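PDB 2CSU: 457aa long hypothetical protein, which is of unknown function but combines a CoA-binding Rossmann-type domain with two flavodoxin-like domains of the succinyl-CoA ligase superfamily. Local coordinates for residues P231-K236 / L280-A285; P429-E432 / D436-S439. All blocks are in the same frame, centred on the assembly; numbering follows the deposited sequence.

Overall arrangement
Contacts 1 and 2 are both buried, and each packs a strand against a helix. Contact 1 (231-236 with 280-285) lies in the succinyl-CoA ligase like flavodoxin domain. Contact 2 (429-432 with 436-439) lies in the ligase-CoA domain. Their centres are about 12 Å apart, and they meet directly where the two domains adjoin. Tyr431 OH of contact 2 is 2.7 Å from Ser281 O of contact 1, a probable hydrogen bond. Arg284 NH1 probably bonds Thr430 O at 3.2 Å, and Arg284 also makes a cation-pi contact with Tyr431. Helix 276-283 thus has strand 232-236 beside it in its own domain and helix 434-450 from the next.

Contact 1: residues P231-K236 / L280-A285; sequences PIIALK and LSMARA
Ile233 meets Met282 and Ala283 with two different branches of its side chain. Its CG2 reaches the methyl end of Met282, with CG2 to CE at 3.8 Å. The other branch runs to Ala283, where Ile233 CD1 lies 4.0 Å from the backbone CA and about as far from CB. Ile233 CG1 stands beside its backbone N (chi1 -58°), which leaves CG2 on the other side of CB for the methionine. Met282 is modelled as selenomethionine, and its chain bends at the last torsion (chi3 54°), bringing CE round to the isoleucine. No hydrogen bond crosses between the segments, so the contact is purely apolar. Further out, backbone bonds to Ile206 and Leu208 hold Ile233 in the sheet, while Ile232 and Ala234 bond to Leu271 of the neighbouring strand on the other edge. Met282 also touches Ala443 of helix 434-450, which ties it to the next domain. Strand 232-236 runs parallel to both strand neighbours, 205-210 and 271-273, and the last turn of helix 276-283 packs on it. This is the layered packing of helix on parallel sheet found in flavodoxin-like alpha/beta domains.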
ATOM      1  N   PRO A 231     -13.915  -4.428  19.351  1.00 28.39           N
ATOM      2  CA  PRO A 231     -12.477  -4.181  19.351  1.00 26.80           C
ATOM      3  C   PRO A 231     -11.998  -2.745  19.154  1.00 26.76           C
ATOM      4  O   PRO A 231     -12.654  -1.906  18.520  1.00 25.86           O
ATOM      5  CB  PRO A 231     -11.961  -5.136  18.267  1.00 25.75           C
ATOM      6  CG  PRO A 231     -13.076  -5.214  17.328  1.00 26.55           C
ATOM      7  CD  PRO A 231     -14.287  -5.311  18.233  1.00 28.01           C
ATOM      8  N   ILE A 232     -10.838  -2.481  19.741  1.00 25.52           N
ATOM      9  CA  ILE A 232     -10.193  -1.191  19.668  1.00 25.49           C
ATOM     10  C   ILE A 232      -8.762  -1.449  19.200  1.00 25.04           C
ATOM     11  O   ILE A 232      -8.056  -2.263  19.786  1.00 25.60           O
ATOM     12  CB  ILE A 232     -10.193  -0.510  21.055  1.00 24.92           C
ATOM     13  CG1 ILE A 232     -11.641  -0.246  21.494  1.00 25.52           C
ATOM     14  CG2 ILE A 232      -9.369   0.765  21.014  1.00 25.58           C
ATOM     15  CD1 ILE A 232     -11.802   0.269  22.913  1.00 25.21           C
ATOM     16  N   ILE A 233      -8.354  -0.772  18.127  1.00 25.39           N
ATOM     17  CA  ILE A 233      -7.012  -0.921  17.568  1.00 25.42           C
ATOM     18  C   ILE A 233      -6.284   0.422  17.689  1.00 26.53           C
ATOM     19  O   ILE A 233      -6.742   1.431  17.138  1.00 26.49           O
ATOM     20  CB  ILE A 233      -7.048  -1.327  16.061  1.00 25.19           C
ATOM     21  CG1 ILE A 233      -7.815  -2.638  15.861  1.00 24.89           C
ATOM     22  CG2 ILE A 233      -5.631  -1.544  15.551  1.00 23.18           C
ATOM     23  CD1 ILE A 233      -9.273  -2.580  16.219  1.00 26.04           C
ATOM     24  N   ALA A 234      -5.155   0.428  18.402  1.00 26.54           N
ATOM     25  CA  ALA A 234      -4.380   1.651  18.606  1.00 26.95           C
ATOM     26  C   ALA A 234      -2.998   1.656  17.973  1.00 26.94           C
ATOM     27  O   ALA A 234      -2.227   0.709  18.111  1.00 27.02           O
ATOM     28  CB  ALA A 234      -4.243   1.942  20.100  1.00 26.48           C
ATOM     29  N   LEU A 235      -2.701   2.743  17.274  1.00 27.35           N
ATOM     30  CA  LEU A 235      -1.404   2.956  16.642  1.00 28.49           C
ATOM     31  C   LEU A 235      -0.803   4.062  17.510  1.00 30.25           C
ATOM     32  O   LEU A 235      -1.273   5.201  17.489  1.00 29.71           O
ATOM     33  CB  LEU A 235      -1.571   3.439  15.187  1.00 28.12           C
ATOM     34  CG  LEU A 235      -0.306   3.979  14.479  1.00 28.56           C
ATOM     35  CD1 LEU A 235       0.796   2.915  14.482  1.00 27.36           C
ATOM     36  CD2 LEU A 235      -0.644   4.403  13.046  1.00 26.41           C
ATOM     37  N   LYS A 236       0.204   3.711  18.301  1.00 32.58           N
ATOM     38  CA  LYS A 236       0.855   4.659  19.200  1.00 34.90           C
ATOM     39  C   LYS A 236       2.161   5.184  18.607  1.00 36.21           C
ATOM     40  O   LYS A 236       3.060   4.439  18.244  1.00 36.80           O
ATOM     41  CB  LYS A 236       1.135   3.961  20.532  1.00 35.52           C
ATOM     42  CG  LYS A 236       1.974   4.831  21.477  1.00 36.83           C
ATOM     43  CD  LYS A 236       1.139   5.902  22.183  1.00 36.34           C
ATOM     44  CE  LYS A 236       1.960   6.729  23.179  1.00 36.77           C
ATOM     45  NZ  LYS A 236       2.764   7.719  22.459  1.00 37.20           N
ATOM     46  N   LEU A 280      -5.547  -0.072  10.057  1.00 22.05           N
ATOM     47  CA  LEU A 280      -6.694  -0.157   9.162  1.00 21.72           C
ATOM     48  C   LEU A 280      -7.052  -1.588   8.810  1.00 22.01           C
ATOM     49  O   LEU A 280      -8.227  -1.943   8.774  1.00 22.71           O
ATOM     50  CB  LEU A 280      -6.405   0.602   7.871  1.00 21.20           C
ATOM     51  CG  LEU A 280      -6.209   2.117   7.982  1.00 20.27           C
ATOM     52  CD1 LEU A 280      -5.652   2.646   6.681  1.00 20.29           C
ATOM     53  CD2 LEU A 280      -7.530   2.788   8.321  1.00 18.66           C
ATOM     54  N   SER A 281      -6.036  -2.407   8.538  1.00 22.66           N
ATOM     55  CA  SER A 281      -6.268  -3.791   8.159  1.00 23.14           C
ATOM     56  C   SER A 281      -6.902  -4.572   9.301  1.00 24.07           C
ATOM     57  O   SER A 281      -7.800  -5.397   9.081  1.00 23.96           O
ATOM     58  CB  SER A 281      -4.957  -4.459   7.736  1.00 23.96           C
ATOM     59  OG  SER A 281      -4.278  -3.716   6.731  1.00 23.31           O
HETATM   60  N   MSE A 282      -6.449  -4.285  10.518  1.00 23.86           N
HETATM   61  CA  MSE A 282      -6.928  -5.022  11.681  1.00 24.85           C
HETATM   62  C   MSE A 282      -8.344  -4.598  12.079  1.00 23.40           C
HETATM   63  O   MSE A 282      -9.132  -5.368  12.610  1.00 23.23           O
HETATM   64  CB  MSE A 282      -5.972  -4.754  12.844  1.00 26.06           C
HETATM   65  CG  MSE A 282      -4.684  -5.574  12.748  1.00 30.75           C
HETATM   66 SE   MSE A 282      -3.447  -5.047  13.941  1.00 37.56          SE
HETATM   67  CE  MSE A 282      -4.459  -5.183  15.422  1.00 29.44           C
ATOM     68  N   ALA A 283      -8.642  -3.309  11.836  1.00 22.32           N
ATOM     69  CA  ALA A 283      -9.900  -2.754  12.322  1.00 22.59           C
ATOM     70  C   ALA A 283     -11.095  -3.131  11.441  1.00 22.89           C
ATOM     71  O   ALA A 283     -12.199  -3.379  11.912  1.00 23.35           O
ATOM     72  CB  ALA A 283      -9.753  -1.233  12.380  1.00 21.12           C
ATOM     73  N   ARG A 284     -10.857  -3.131  10.118  1.00 22.83           N
ATOM     74  CA  ARG A 284     -11.976  -3.330   9.207  1.00 24.05           C
ATOM     75  C   ARG A 284     -12.200  -4.814   8.914  1.00 24.54           C
ATOM     76  O   ARG A 284     -12.906  -5.192   7.988  1.00 24.53           O
ATOM     77  CB  ARG A 284     -11.671  -2.583   7.908  1.00 24.58           C
ATOM     78  CG  ARG A 284     -10.571  -3.260   7.092  1.00 24.66           C
ATOM     79  CD  ARG A 284     -10.658  -2.907   5.603  1.00 27.48           C
ATOM     80  NE  ARG A 284      -9.326  -2.937   4.988  1.00 26.02           N
ATOM     81  CZ  ARG A 284      -9.219  -3.510   3.775  1.00 26.65           C
ATOM     82  NH1 ARG A 284     -10.288  -4.014   3.182  1.00 26.78           N
ATOM     83  NH2 ARG A 284      -8.028  -3.563   3.173  1.00 28.72           N
ATOM     84  N   ALA A 285     -11.551  -5.656   9.739  1.00 24.63           N
ATOM     85  CA  ALA A 285     -11.741  -7.093   9.587  1.00 25.54           C
ATOM     86  C   ALA A 285     -12.921  -7.584  10.421  1.00 26.57           C
ATOM     87  O   ALA A 285     -13.331  -8.737  10.362  1.00 26.01           O
ATOM     88  CB  ALA A 285     -10.462  -7.797  10.041  1.00 23.73           C
TER

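Contact 2: residues P429-E432 / D436-S439; sequences PTYE and DVAS
Tyr431, on the short strand 430-431, lies beside the first turns of helix 434-450, its CA 5.7 Å from Val437 CA, the closest pair of CA atoms across the two segments. The Tyr431 ring lays one face against the helix backbone. Val437 CA sits over that face in a CH-pi contact, 4.2 Å from the ring centroid and 24° off the normal. Asp436 O lies over the same face, also displaced toward the rim. The two side chains on this part of the helix meet the two flanks of the ring. Asp436 CB is 3.6 Å from Tyr431 CD2. Val437 CB, on the same face as its CA, is 4.1 Å from Tyr431 CD1. Tyr431 CG is turned to the side of its own backbone N (chi1 -55°), which carries the ring alongside the helix. The carboxylate of Asp436 is steeply inclined to the ring, with 76° between their planes. Its OD1 takes a hydrogen bond from a water at 2.7 Å, and the same water accepts from Glu432 N at 2.9 Å. This water joins the end of the strand segment to the helix, where no direct hydrogen bond does. Asp436 OD1 also forms a salt bridge with Arg433, which probably helps to stabilise its negative charge. The partner of Tyr431 OH is Ser281. Arg284 covers the opposite face, so the ring lies between it and helix 434-450. Tyr431 is bonded through its backbone to Ala408 and Phe410, in the parallel pairing of strand 430-431 with strand 406-411. Val437 packs on Leu407 and Met409 of that strand and on Thr309 of helix 303-314, while Asp436 and Ser439 touch helix 276-283 of the neighbouring domain.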
ATOM      1  N   PRO A 429     -13.704  -8.490   3.876  1.00 26.01           N
ATOM      2  CA  PRO A 429     -12.542  -7.590   3.864  1.00 25.91           C
ATOM      3  C   PRO A 429     -11.547  -8.128   2.837  1.00 25.49           C
ATOM      4  O   PRO A 429     -11.211  -9.308   2.855  1.00 25.80           O
ATOM      5  CB  PRO A 429     -12.002  -7.690   5.297  1.00 25.04           C
ATOM      6  CG  PRO A 429     -13.208  -8.059   6.098  1.00 26.45           C
ATOM      7  CD  PRO A 429     -13.903  -9.070   5.213  1.00 26.21           C
ATOM      8  N   THR A 430     -11.083  -7.267   1.943  1.00 25.11           N
ATOM      9  CA  THR A 430     -10.146  -7.692   0.916  1.00 24.55           C
ATOM     10  C   THR A 430      -8.852  -6.912   0.963  1.00 23.15           C
ATOM     11  O   THR A 430      -8.837  -5.676   0.929  1.00 24.55           O
ATOM     12  CB  THR A 430     -10.786  -7.586  -0.475  1.00 25.16           C
ATOM     13  OG1 THR A 430     -11.844  -8.550  -0.566  1.00 26.48           O
ATOM     14  CG2 THR A 430      -9.753  -7.863  -1.583  1.00 24.86           C
ATOM     15  N   TYR A 431      -7.757  -7.653   1.023  1.00 21.66           N
ATOM     16  CA  TYR A 431      -6.446  -7.041   1.118  1.00 20.98           C
ATOM     17  C   TYR A 431      -5.615  -7.268  -0.119  1.00 21.87           C
ATOM     18  O   TYR A 431      -5.934  -8.120  -0.932  1.00 22.44           O
ATOM     19  CB  TYR A 431      -5.736  -7.577   2.368  1.00 19.62           C
ATOM     20  CG  TYR A 431      -6.568  -7.369   3.615  1.00 19.23           C
ATOM     21  CD1 TYR A 431      -7.618  -8.240   3.939  1.00 17.82           C
ATOM     22  CD2 TYR A 431      -6.348  -6.271   4.440  1.00 17.81           C
ATOM     23  CE1 TYR A 431      -8.423  -8.013   5.060  1.00 17.81           C
ATOM     24  CE2 TYR A 431      -7.146  -6.034   5.551  1.00 17.62           C
ATOM     25  CZ  TYR A 431      -8.178  -6.902   5.861  1.00 17.27           C
ATOM     26  OH  TYR A 431      -8.953  -6.655   6.973  1.00 18.06           O
ATOM     27  N   GLU A 432      -4.539  -6.505  -0.251  1.00 23.24           N
ATOM     28  CA  GLU A 432      -3.670  -6.610  -1.410  1.00 23.86           C
ATOM     29  C   GLU A 432      -2.268  -7.028  -0.981  1.00 23.00           C
ATOM     30  O   GLU A 432      -1.390  -7.220  -1.820  1.00 23.78           O
ATOM     31  CB  GLU A 432      -3.640  -5.253  -2.156  1.00 25.72           C
ATOM     32  CG  GLU A 432      -2.700  -5.179  -3.359  1.00 30.44           C
ATOM     33  CD  GLU A 432      -3.149  -4.163  -4.420  1.00 32.42           C
ATOM     34  OE1 GLU A 432      -2.301  -3.723  -5.234  1.00 32.78           O
ATOM     35  OE2 GLU A 432      -4.355  -3.817  -4.452  1.00 34.58           O
ATOM     36  N   ASP A 436      -1.010  -7.633   5.339  1.00 24.95           N
ATOM     37  CA  ASP A 436      -2.279  -7.000   5.694  1.00 24.73           C
ATOM     38  C   ASP A 436      -3.359  -8.016   6.057  1.00 24.32           C
ATOM     39  O   ASP A 436      -4.050  -7.865   7.067  1.00 24.96           O
ATOM     40  CB  ASP A 436      -2.760  -6.121   4.534  1.00 27.14           C
ATOM     41  CG  ASP A 436      -1.982  -4.807   4.427  1.00 27.80           C
ATOM     42  OD1 ASP A 436      -2.337  -3.968   3.571  1.00 27.32           O
ATOM     43  OD2 ASP A 436      -1.023  -4.611   5.197  1.00 28.40           O
ATOM     44  N   VAL A 437      -3.517  -9.056   5.241  1.00 22.93           N
ATOM     45  CA  VAL A 437      -4.527 -10.064   5.532  1.00 21.39           C
ATOM     46  C   VAL A 437      -4.116 -10.807   6.818  1.00 21.52           C
ATOM     47  O   VAL A 437      -4.963 -11.175   7.624  1.00 21.06           O
ATOM     48  CB  VAL A 437      -4.718 -11.045   4.308  1.00 22.11           C
ATOM     49  CG1 VAL A 437      -3.439 -11.805   4.013  1.00 19.45           C
ATOM     50  CG2 VAL A 437      -5.891 -12.008   4.563  1.00 21.36           C
ATOM     51  N   ALA A 438      -2.812 -10.993   7.025  1.00 21.00           N
ATOM     52  CA  ALA A 438      -2.326 -11.666   8.237  1.00 22.41           C
ATOM     53  C   ALA A 438      -2.656 -10.825   9.463  1.00 22.62           C
ATOM     54  O   ALA A 438      -3.056 -11.353  10.496  1.00 23.04           O
ATOM     55  CB  ALA A 438      -0.789 -11.905   8.161  1.00 22.57           C
ATOM     56  N   SER A 439      -2.493  -9.511   9.358  1.00 22.67           N
ATOM     57  CA  SER A 439      -2.806  -8.644  10.489  1.00 22.40           C
ATOM     58  C   SER A 439      -4.276  -8.738  10.831  1.00 22.73           C
ATOM     59  O   SER A 439      -4.652  -8.753  12.006  1.00 22.56           O
ATOM     60  CB  SER A 439      -2.456  -7.188  10.172  1.00 23.54           C
ATOM     61  OG  SER A 439      -1.068  -7.031   9.965  1.00 25.88           O
TER
HETATM   62  O   HOH W   1      -4.329  -4.446   1.827  1.00 25.65           O